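Local structure of putative streptothricin acetyltransferase (Bacillus anthracis, 3PP9) at residues D24-N29 with Y53-L58; P20-S25 with N85-F90. The protein binds acetyl coenzyme A and, as a GNAT-family enzyme, probably transfers its acetyl group to streptothricin-type antibiotics. One frame throughout, in Å; residues are numbered along the deposited sequence.

Contact 1 of 2, residues D24-N29 with Y53-L58; sequences DSFIVN and YEKSYL. With ACO (acetyl coenzyme *a), chain D.
V28 sets its CB over one face of the Y53 ring, 3.7 Å from the centroid and near the ring normal, a CH-pi contact. With V28 CG1 anti to the backbone N (chi1 168°), the two methyls spread over the same face, CG2 toward CE1 and V28 CG1 3.4 Å from Y53 CE2. The Y53 ring, its CG in the crowded position between backbone N and carbonyl carbon (chi1 62°), lies alongside V28; its hydroxyl is hydrogen-bonded to N144 ND2. The next pair on the same sheet face reverses the roles: K55, like F26 with CG in the crowded position, carries CG over the F26 ring, 4.0 Å from the centroid. Backbone hydrogen bonds join both pairs. F26 N meets K55 O at 2.9 Å, nearly along the C=O axis. V28 N does the same to Y53 O at 2.7 Å. Next to S25 and S56, L58 N gives D24 OD2 a hydrogen bond, 3.2 Å, from above the carboxylate plane. Y57 turns one ring face to acetyl coenzyme A, with Y57 CE1 3.4 Å from C2P of the ligand, and its hydroxyl is hydrogen-bonded to E104 O. The pairing belongs to the antiparallel hairpin of strands 25-36 and 43-56, whose D24, Y57 and L58 end rests on strand 101-108, while F26 touches R113 and N145 in loops.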
ATOM      1  N   ASP A  24      13.207  -9.197 -17.993  1.00 20.03           N
ATOM      2  CA  ASP A  24      13.106  -8.719 -16.607  1.00 21.08           C
ATOM      3  C   ASP A  24      13.127  -9.874 -15.624  1.00 20.76           C
ATOM      4  O   ASP A  24      12.808  -9.687 -14.446  1.00 20.03           O
ATOM      5  CB  ASP A  24      11.869  -7.821 -16.322  1.00 22.15           C
ATOM      6  CG  ASP A  24      10.539  -8.587 -16.306  1.00 27.21           C
ATOM      7  OD1 ASP A  24      10.507  -9.774 -16.663  1.00 29.01           O
ATOM      8  OD2 ASP A  24       9.501  -7.979 -15.918  1.00 29.93           O
ATOM      9  N   SER A  25      13.499 -11.066 -16.082  1.00 20.95           N
ATOM     10  CA  SER A  25      13.562 -12.199 -15.176  1.00 20.53           C
ATOM     11  C   SER A  25      14.801 -12.109 -14.306  1.00 19.91           C
ATOM     12  O   SER A  25      15.799 -11.469 -14.657  1.00 19.56           O
ATOM     13  CB  SER A  25      13.542 -13.540 -15.930  1.00 21.66           C
ATOM     14  OG  SER A  25      14.726 -13.772 -16.685  1.00 23.60           O
ATOM     15  N   PHE A  26      14.729 -12.777 -13.158  1.00 19.50           N
ATOM     16  CA  PHE A  26      15.838 -12.815 -12.225  1.00 18.27           C
ATOM     17  C   PHE A  26      15.816 -14.116 -11.466  1.00 18.81           C
ATOM     18  O   PHE A  26      14.828 -14.849 -11.474  1.00 16.69           O
ATOM     19  CB  PHE A  26      15.828 -11.620 -11.275  1.00 18.63           C
ATOM     20  CG  PHE A  26      14.593 -11.503 -10.447  1.00 17.89           C
ATOM     21  CD1 PHE A  26      13.478 -10.843 -10.949  1.00 19.97           C
ATOM     22  CD2 PHE A  26      14.549 -12.000  -9.156  1.00 19.59           C
ATOM     23  CE1 PHE A  26      12.327 -10.700 -10.197  1.00 19.89           C
ATOM     24  CE2 PHE A  26      13.398 -11.862  -8.395  1.00 18.79           C
ATOM     25  CZ  PHE A  26      12.287 -11.227  -8.920  1.00 20.37           C
ATOM     26  N   ILE A  27      16.947 -14.441 -10.853  0.50 18.69           N
ATOM     27  CA  ILE A  27      17.090 -15.673 -10.091  0.50 19.29           C
ATOM     28  C   ILE A  27      16.927 -15.408  -8.605  0.50 18.22           C
ATOM     29  O   ILE A  27      17.653 -14.594  -8.037  0.50 19.66           O
ATOM     30  CB  ILE A  27      18.490 -16.264 -10.273  0.50 20.07           C
ATOM     31  CG1 ILE A  27      18.807 -16.482 -11.748  0.50 21.86           C
ATOM     32  CG2 ILE A  27      18.626 -17.564  -9.465  0.50 20.89           C
ATOM     33  CD1 ILE A  27      20.248 -16.923 -11.977  0.50 23.83           C
ATOM     34  N   VAL A  28      15.987 -16.125  -7.989  1.00 16.80           N
ATOM     35  CA  VAL A  28      15.711 -16.045  -6.575  1.00 15.45           C
ATOM     36  C   VAL A  28      16.678 -17.077  -5.997  1.00 16.01           C
ATOM     37  O   VAL A  28      16.604 -18.249  -6.359  1.00 15.87           O
ATOM     38  CB  VAL A  28      14.283 -16.455  -6.224  1.00 15.03           C
ATOM     39  CG1 VAL A  28      14.139 -16.640  -4.687  1.00 15.83           C
ATOM     40  CG2 VAL A  28      13.314 -15.382  -6.727  1.00 16.49           C
ATOM     41  N   ASN A  29      17.603 -16.656  -5.131  1.00 15.36           N
ATOM     42  CA  ASN A  29      18.546 -17.590  -4.512  1.00 16.99           C
ATOM     43  C   ASN A  29      18.595 -17.483  -3.005  1.00 16.66           C
ATOM     44  O   ASN A  29      19.300 -18.255  -2.343  1.00 17.73           O
ATOM     45  CB  ASN A  29      19.954 -17.401  -5.082  1.00 17.49           C
ATOM     46  CG  ASN A  29      20.467 -15.987  -4.946  1.00 19.82           C
ATOM     47  OD1 ASN A  29      19.845 -15.123  -4.319  1.00 26.02           O
ATOM     48  ND2 ASN A  29      21.603 -15.717  -5.593  1.00 24.22           N
ATOM     49  N   TYR A  53      15.401 -20.505  -8.111  1.00 19.41           N
ATOM     50  CA  TYR A  53      14.451 -20.545  -9.190  1.00 21.07           C
ATOM     51  C   TYR A  53      14.455 -19.210  -9.908  1.00 21.77           C
ATOM     52  O   TYR A  53      14.950 -18.212  -9.382  1.00 20.32           O
ATOM     53  CB  TYR A  53      13.041 -20.889  -8.690  1.00 21.79           C
ATOM     54  CG  TYR A  53      12.401 -19.931  -7.707  1.00 20.04           C
ATOM     55  CD1 TYR A  53      11.503 -18.941  -8.121  1.00 22.48           C
ATOM     56  CD2 TYR A  53      12.664 -20.024  -6.353  1.00 19.09           C
ATOM     57  CE1 TYR A  53      10.908 -18.104  -7.209  1.00 22.91           C
ATOM     58  CE2 TYR A  53      12.070 -19.199  -5.438  1.00 21.97           C
ATOM     59  CZ  TYR A  53      11.200 -18.228  -5.866  1.00 23.17           C
ATOM     60  OH  TYR A  53      10.644 -17.408  -4.915  1.00 27.79           O
ATOM     61  N   GLU A  54      13.924 -19.200 -11.122  0.70 23.26           N
ATOM     62  CA  GLU A  54      13.824 -17.983 -11.916  0.70 24.16           C
ATOM     63  C   GLU A  54      12.391 -17.519 -11.991  0.70 24.25           C
ATOM     64  O   GLU A  54      11.458 -18.328 -12.042  0.70 25.70           O
ATOM     65  CB  GLU A  54      14.355 -18.162 -13.347  0.70 25.73           C
ATOM     66  CG  GLU A  54      15.843 -18.135 -13.456  0.70 29.86           C
ATOM     67  CD  GLU A  54      16.342 -18.190 -14.886  0.70 34.62           C
ATOM     68  OE1 GLU A  54      17.417 -17.619 -15.144  0.70 37.57           O
ATOM     69  OE2 GLU A  54      15.649 -18.762 -15.757  0.70 39.97           O
ATOM     70  N   LYS A  55      12.215 -16.206 -11.961  1.00 23.14           N
ATOM     71  CA  LYS A  55      10.887 -15.626 -12.071  1.00 24.21           C
ATOM     72  C   LYS A  55      10.987 -14.300 -12.778  1.00 25.09           C
ATOM     73  O   LYS A  55      12.043 -13.688 -12.821  1.00 22.77           O
ATOM     74  CB  LYS A  55      10.210 -15.431 -10.716  1.00 23.56           C
ATOM     75  CG  LYS A  55      10.972 -14.544  -9.733  1.00 24.60           C
ATOM     76  CD  LYS A  55      10.109 -14.152  -8.532  1.00 26.29           C
ATOM     77  CE  LYS A  55       8.979 -13.192  -8.952  1.00 27.98           C
ATOM     78  NZ  LYS A  55       8.210 -12.587  -7.825  1.00 30.17           N
ATOM     79  N   SER A  56       9.868 -13.867 -13.347  0.50 26.41           N
ATOM     80  CA  SER A  56       9.799 -12.591 -14.039  0.50 27.28           C
ATOM     81  C   SER A  56       9.185 -11.612 -13.058  0.50 26.48           C
ATOM     82  O   SER A  56       8.308 -11.980 -12.279  0.50 27.17           O
ATOM     83  CB  SER A  56       8.924 -12.708 -15.283  0.50 27.77           C
ATOM     84  OG  SER A  56       9.409 -13.700 -16.172  0.50 30.97           O
ATOM     85  N   TYR A  57       9.646 -10.367 -13.072  1.00 26.58           N
ATOM     86  CA  TYR A  57       9.098  -9.380 -12.174  1.00 26.15           C
ATOM     87  C   TYR A  57       7.614  -9.152 -12.502  1.00 28.83           C
ATOM     88  O   TYR A  57       6.765  -9.120 -11.607  1.00 28.81           O
ATOM     89  CB  TYR A  57       9.877  -8.077 -12.258  1.00 26.45           C
ATOM     90  CG  TYR A  57       9.217  -7.028 -11.426  1.00 25.27           C
ATOM     91  CD1 TYR A  57       9.161  -7.160 -10.057  1.00 26.41           C
ATOM     92  CD2 TYR A  57       8.672  -5.890 -11.997  1.00 24.58           C
ATOM     93  CE1 TYR A  57       8.554  -6.203  -9.277  1.00 27.40           C
ATOM     94  CE2 TYR A  57       8.065  -4.933 -11.224  1.00 25.89           C
ATOM     95  CZ  TYR A  57       8.014  -5.091  -9.862  1.00 26.76           C
ATOM     96  OH  TYR A  57       7.419  -4.148  -9.067  1.00 28.97           O
ATOM     97  N   LEU A  58       7.342  -8.982 -13.794  1.00 31.33           N
ATOM     98  CA  LEU A  58       5.997  -8.792 -14.326  1.00 33.66           C
ATOM     99  C   LEU A  58       5.564 -10.072 -15.032  1.00 34.71           C
ATOM    100  O   LEU A  58       5.178 -11.050 -14.401  1.00 36.33           O
ATOM    101  CB  LEU A  58       5.975  -7.657 -15.344  1.00 34.03           C
ATOM    102  CG  LEU A  58       6.372  -6.261 -14.883  1.00 35.09           C
ATOM    103  CD1 LEU A  58       6.269  -5.315 -16.065  1.00 35.99           C
ATOM    104  CD2 LEU A  58       5.497  -5.791 -13.735  1.00 37.06           C
TER
HETATM  105  N1A ACO D 185      23.469  -8.155  -5.620  1.00 29.02           N
HETATM  106  C2A ACO D 185      24.145  -7.264  -4.871  1.00 28.70           C
HETATM  107  N3A ACO D 185      24.316  -5.983  -5.231  1.00 30.20           N
HETATM  108  C4A ACO D 185      23.793  -5.535  -6.401  1.00 29.28           C
HETATM  109  C5A ACO D 185      23.063  -6.463  -7.269  1.00 27.75           C
HETATM  110  C6A ACO D 185      22.927  -7.844  -6.815  1.00 26.25           C
HETATM  111  N6A ACO D 185      22.261  -8.725  -7.587  1.00 27.51           N
HETATM  112  N7A ACO D 185      22.671  -5.782  -8.352  1.00 28.73           N
HETATM  113  C8A ACO D 185      23.115  -4.514  -8.202  1.00 29.44           C
HETATM  114  N9A ACO D 185      23.774  -4.370  -7.037  1.00 30.82           N
HETATM  115  C1B ACO D 185      24.457  -3.165  -6.537  1.00 32.60           C
HETATM  116  C2B ACO D 185      25.703  -2.967  -7.402  1.00 32.87           C
HETATM  117  O2B ACO D 185      26.855  -3.717  -6.991  1.00 34.62           O
HETATM  118  C3B ACO D 185      25.930  -1.481  -7.331  1.00 33.63           C
HETATM  119  O3B ACO D 185      26.694  -1.187  -6.169  1.00 39.84           O
HETATM  120  P3B ACO D 185      27.874  -0.097  -6.153  1.00 45.17           P
HETATM  121  O7A ACO D 185      27.187   1.213  -6.478  1.00 46.89           O
HETATM  122  O8A ACO D 185      28.818  -0.594  -7.218  1.00 46.64           O
HETATM  123  O9A ACO D 185      28.377  -0.214  -4.729  1.00 46.64           O
HETATM  124  C4B ACO D 185      24.532  -0.913  -7.180  1.00 29.78           C
HETATM  125  O4B ACO D 185      23.700  -1.967  -6.670  1.00 29.58           O
HETATM  126  C5B ACO D 185      23.998  -0.399  -8.511  1.00 26.71           C
HETATM  127  O5B ACO D 185      23.789  -1.519  -9.375  1.00 19.05           O
HETATM  128  P1A ACO D 185      23.488  -1.308 -10.935  1.00 17.15           P
HETATM  129  O1A ACO D 185      24.557  -2.002 -11.748  1.00 18.24           O
HETATM  130  O2A ACO D 185      23.238   0.156 -11.142  1.00 18.36           O
HETATM  131  O3A ACO D 185      22.098  -2.130 -11.046  1.00 16.50           O
HETATM  132  P2A ACO D 185      21.482  -2.799 -12.357  1.00 16.49           P
HETATM  133  O4A ACO D 185      21.937  -4.229 -12.316  1.00 15.80           O
HETATM  134  O5A ACO D 185      21.729  -1.987 -13.599  1.00 16.83           O
HETATM  135  O6A ACO D 185      19.892  -2.703 -12.085  1.00 15.39           O
HETATM  136  CBP ACO D 185      17.977  -3.842 -11.184  1.00 13.83           C
HETATM  137  CCP ACO D 185      19.310  -3.171 -10.880  1.00 16.22           C
HETATM  138  CDP ACO D 185      17.306  -4.215  -9.869  1.00 16.43           C
HETATM  139  CEP ACO D 185      17.092  -2.878 -11.970  1.00 15.99           C
HETATM  140  CAP ACO D 185      18.207  -5.102 -12.029  1.00 14.88           C
HETATM  141  OAP ACO D 185      18.852  -6.116 -11.211  1.00 18.77           O
HETATM  142  C9P ACO D 185      16.948  -5.716 -12.570  1.00 14.07           C
HETATM  143  O9P ACO D 185      16.404  -5.273 -13.551  1.00 13.62           O
HETATM  144  N8P ACO D 185      16.434  -6.785 -11.949  1.00 15.01           N
HETATM  145  C7P ACO D 185      15.245  -7.495 -12.429  1.00 17.19           C
HETATM  146  C6P ACO D 185      13.972  -6.701 -12.302  1.00 15.87           C
HETATM  147  C5P ACO D 185      13.780  -6.311 -10.863  1.00 17.41           C
HETATM  148  O5P ACO D 185      14.006  -7.091  -9.956  1.00 17.15           O
HETATM  149  N4P ACO D 185      13.360  -5.087 -10.633  1.00 16.28           N
HETATM  150  C3P ACO D 185      13.112  -4.552  -9.307  1.00 17.01           C
HETATM  151  C2P ACO D 185      11.734  -5.058  -8.882  1.00 19.97           C
HETATM  152  S1P ACO D 185      11.041  -4.077  -7.567  1.00 20.00           S
HETATM  153  C   ACO D 185      10.473  -2.713  -8.387  1.00 20.28           C
HETATM  154  O   ACO D 185      10.631  -2.605  -9.584  1.00 19.33           O
HETATM  155  CH3 ACO D 185       9.792  -1.641  -7.609  1.00 19.76           C

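Contact 2 of 2, residues P20-S25 with N85-F90; sequences PEIDDS and NQIIGF
D23 OD1 is gripped twice by the same residue, S25. The hydroxyl OG donates to it at 2.6 Å on the syn lone pair, the side of the other carboxylate oxygen, and the backbone N of S25 donates at 2.9 Å on the anti lone pair. With both lone pairs engaged, the carboxylate is fixed in rotation, and the bond from the backbone two residues on closes an Asx turn ahead of strand 25-36. CG of D23 stands anti to its own backbone N (chi1 -175°), which swings the acid forward along the chain toward S25. Its other oxygen, OD2, has a long, weak ion pair with K110, and the backbone N of D23 is hydrogen-bonded to D109 OD1.

Upstream of this turn the loop packs against strand 86-95 of the seven-stranded mixed sheet of the GNAT fold, and the contact there is apolar. I22 extends its chain so that CD1, the tip, enters between two side chains of the strand: it meets I87 CG2 at 3.8 Å and reaches the F90 ring at its edge, in the ring plane, with CD1 of F90 3.9 Å away. The F90 ring is brought there by a CG in the crowded position between backbone N and carbonyl carbon (chi1 61°). P20 crosses I87 at about a right angle, its CD 3.8 Å from I87 CB and its CG 3.4 Å from the carbonyl O of I87. I87 also packs on I80 and L82 of strand 76-83, whereas I22 and F90 both touch T107 of strand 101-108.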
ATOM      1  N   PRO A  20      11.870  -2.976 -27.544  1.00 37.03           N
ATOM      2  CA  PRO A  20      12.223  -4.376 -27.652  1.00 37.79           C
ATOM      3  C   PRO A  20      11.796  -5.221 -26.464  1.00 36.81           C
ATOM      4  O   PRO A  20      11.322  -4.687 -25.456  1.00 35.65           O
ATOM      5  CB  PRO A  20      13.745  -4.317 -27.693  1.00 38.18           C
ATOM      6  CG  PRO A  20      14.067  -3.204 -26.739  1.00 37.36           C
ATOM      7  CD  PRO A  20      12.935  -2.210 -26.868  1.00 36.88           C
ATOM      8  N   GLU A  21      11.929  -6.537 -26.627  1.00 37.93           N
ATOM      9  CA  GLU A  21      11.644  -7.490 -25.565  1.00 37.52           C
ATOM     10  C   GLU A  21      12.786  -7.284 -24.591  1.00 35.41           C
ATOM     11  O   GLU A  21      13.954  -7.343 -24.974  1.00 36.30           O
ATOM     12  CB  GLU A  21      11.672  -8.952 -26.051  1.00 39.48           C
ATOM     13  CG  GLU A  21      10.563  -9.356 -27.004  1.00 43.82           C
ATOM     14  CD  GLU A  21      10.678 -10.796 -27.517  1.00 48.76           C
ATOM     15  OE1 GLU A  21      11.695 -11.477 -27.236  1.00 51.57           O
ATOM     16  OE2 GLU A  21       9.741 -11.243 -28.220  1.00 52.13           O
ATOM     17  N   ILE A  22      12.451  -6.994 -23.351  1.00 32.33           N
ATOM     18  CA  ILE A  22      13.456  -6.783 -22.335  1.00 30.30           C
ATOM     19  C   ILE A  22      13.294  -7.915 -21.348  1.00 28.28           C
ATOM     20  O   ILE A  22      12.184  -8.190 -20.914  1.00 28.69           O
ATOM     21  CB  ILE A  22      13.266  -5.414 -21.703  1.00 30.08           C
ATOM     22  CG1 ILE A  22      13.696  -4.349 -22.724  1.00 31.19           C
ATOM     23  CG2 ILE A  22      14.077  -5.292 -20.426  1.00 29.49           C
ATOM     24  CD1 ILE A  22      13.439  -2.964 -22.312  1.00 32.05           C
ATOM     25  N   ASP A  23      14.399  -8.582 -21.021  1.00 25.31           N
ATOM     26  CA  ASP A  23      14.368  -9.705 -20.088  1.00 23.02           C
ATOM     27  C   ASP A  23      14.361  -9.161 -18.660  1.00 20.60           C
ATOM     28  O   ASP A  23      15.397  -8.699 -18.190  1.00 18.11           O
ATOM     29  CB  ASP A  23      15.590 -10.589 -20.325  1.00 22.91           C
ATOM     30  CG  ASP A  23      15.582 -11.860 -19.479  1.00 24.94           C
ATOM     31  OD1 ASP A  23      14.747 -11.983 -18.560  1.00 25.09           O
ATOM     32  OD2 ASP A  23      16.406 -12.750 -19.757  1.00 26.48           O
ATOM     33  N   ASP A  24      13.207  -9.197 -17.993  1.00 20.03           N
ATOM     34  CA  ASP A  24      13.106  -8.719 -16.607  1.00 21.08           C
ATOM     35  C   ASP A  24      13.127  -9.874 -15.624  1.00 20.76           C
ATOM     36  O   ASP A  24      12.808  -9.687 -14.446  1.00 20.03           O
ATOM     37  CB  ASP A  24      11.869  -7.821 -16.322  1.00 22.15           C
ATOM     38  CG  ASP A  24      10.539  -8.587 -16.306  1.00 27.21           C
ATOM     39  OD1 ASP A  24      10.507  -9.774 -16.663  1.00 29.01           O
ATOM     40  OD2 ASP A  24       9.501  -7.979 -15.918  1.00 29.93           O
ATOM     41  N   SER A  25      13.499 -11.066 -16.082  1.00 20.95           N
ATOM     42  CA  SER A  25      13.562 -12.199 -15.176  1.00 20.53           C
ATOM     43  C   SER A  25      14.801 -12.109 -14.306  1.00 19.91           C
ATOM     44  O   SER A  25      15.799 -11.469 -14.657  1.00 19.56           O
ATOM     45  CB  SER A  25      13.542 -13.540 -15.930  1.00 21.66           C
ATOM     46  OG  SER A  25      14.726 -13.772 -16.685  1.00 23.60           O
ATOM     47  N   ASN A  85      21.819   2.331 -29.767  1.00 28.99           N
ATOM     48  CA  ASN A  85      20.522   2.356 -30.481  1.00 30.14           C
ATOM     49  C   ASN A  85      19.452   1.396 -29.973  1.00 29.14           C
ATOM     50  O   ASN A  85      18.503   1.083 -30.690  1.00 30.72           O
ATOM     51  CB  ASN A  85      20.722   2.144 -31.997  1.00 32.42           C
ATOM     52  CG  ASN A  85      21.693   3.142 -32.613  1.00 36.58           C
ATOM     53  OD1 ASN A  85      22.276   2.885 -33.675  1.00 43.29           O
ATOM     54  ND2 ASN A  85      21.885   4.278 -31.945  1.00 40.51           N
ATOM     55  N   GLN A  86      19.551   0.956 -28.724  1.00 27.19           N
ATOM     56  CA  GLN A  86      18.573   0.023 -28.223  1.00 25.56           C
ATOM     57  C   GLN A  86      18.170   0.365 -26.795  1.00 22.12           C
ATOM     58  O   GLN A  86      18.979   0.817 -25.997  1.00 18.88           O
ATOM     59  CB  GLN A  86      19.134  -1.404 -28.224  1.00 27.16           C
ATOM     60  CG  GLN A  86      19.556  -1.962 -29.576  1.00 33.20           C
ATOM     61  CD  GLN A  86      20.221  -3.328 -29.469  1.00 37.93           C
ATOM     62  OE1 GLN A  86      20.856  -3.795 -30.415  1.00 43.69           O
ATOM     63  NE2 GLN A  86      20.094  -3.966 -28.307  1.00 42.98           N
ATOM     64  N   ILE A  87      16.896   0.167 -26.491  1.00 20.60           N
ATOM     65  CA  ILE A  87      16.405   0.367 -25.143  1.00 18.88           C
ATOM     66  C   ILE A  87      16.856  -0.870 -24.341  1.00 18.90           C
ATOM     67  O   ILE A  87      16.512  -2.008 -24.684  1.00 21.32           O
ATOM     68  CB  ILE A  87      14.878   0.499 -25.113  1.00 18.43           C
ATOM     69  CG1 ILE A  87      14.452   1.759 -25.869  1.00 20.92           C
ATOM     70  CG2 ILE A  87      14.353   0.501 -23.644  1.00 17.66           C
ATOM     71  CD1 ILE A  87      12.944   1.870 -26.124  1.00 22.76           C
ATOM     72  N   ILE A  88      17.652  -0.646 -23.296  1.00 16.71           N
ATOM     73  CA  ILE A  88      18.170  -1.737 -22.454  1.00 16.58           C
ATOM     74  C   ILE A  88      17.642  -1.714 -21.012  1.00 16.39           C
ATOM     75  O   ILE A  88      18.025  -2.545 -20.184  1.00 16.48           O
ATOM     76  CB  ILE A  88      19.709  -1.762 -22.434  1.00 16.66           C
ATOM     77  CG1 ILE A  88      20.277  -0.518 -21.727  1.00 17.16           C
ATOM     78  CG2 ILE A  88      20.240  -1.934 -23.861  1.00 17.77           C
ATOM     79  CD1 ILE A  88      21.793  -0.593 -21.420  1.00 20.63           C
ATOM     80  N   GLY A  89      16.796  -0.739 -20.702  1.00 15.59           N
ATOM     81  CA  GLY A  89      16.238  -0.654 -19.356  1.00 14.53           C
ATOM     82  C   GLY A  89      15.262   0.501 -19.253  1.00 13.96           C
ATOM     83  O   GLY A  89      15.189   1.318 -20.158  1.00 14.38           O
ATOM     84  N   PHE A  90      14.482   0.534 -18.180  1.00 14.17           N
ATOM     85  CA  PHE A  90      13.510   1.592 -18.005  1.00 12.92           C
ATOM     86  C   PHE A  90      13.073   1.666 -16.544  1.00 12.92           C
ATOM     87  O   PHE A  90      13.331   0.759 -15.751  1.00 12.07           O
ATOM     88  CB  PHE A  90      12.296   1.383 -18.929  1.00 14.54           C
ATOM     89  CG  PHE A  90      11.553   0.114 -18.670  1.00 15.58           C
ATOM     90  CD1 PHE A  90      11.853  -1.039 -19.371  1.00 16.21           C
ATOM     91  CD2 PHE A  90      10.573   0.057 -17.709  1.00 17.22           C
ATOM     92  CE1 PHE A  90      11.167  -2.223 -19.116  1.00 19.04           C
ATOM     93  CE2 PHE A  90       9.880  -1.130 -17.454  1.00 17.68           C
ATOM     94  CZ  PHE A  90      10.198  -2.268 -18.146  1.00 19.16           C
TER

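Overall arrangement
Both contacts start from one continuous run of chain, P20 to N29, and share D24 and S25; their centres lie 15 Å apart. Contact 2 uses the loop between strands 7-10 and 25-36, laying it on strand 86-95 of the mixed sheet. Contact 1 follows at once, where the chain becomes the first strand of the separate hairpin 25-36/43-56. Along the sequence the partners come in the order 53-58, then 85-90. Strand 101-108 is common ground, since side chains of both contacts touch T107. The run leads from the loop packed on the central sheet into the hairpin, beside acetyl coenzyme A, with D24, F26 and Y57 lining its pocket.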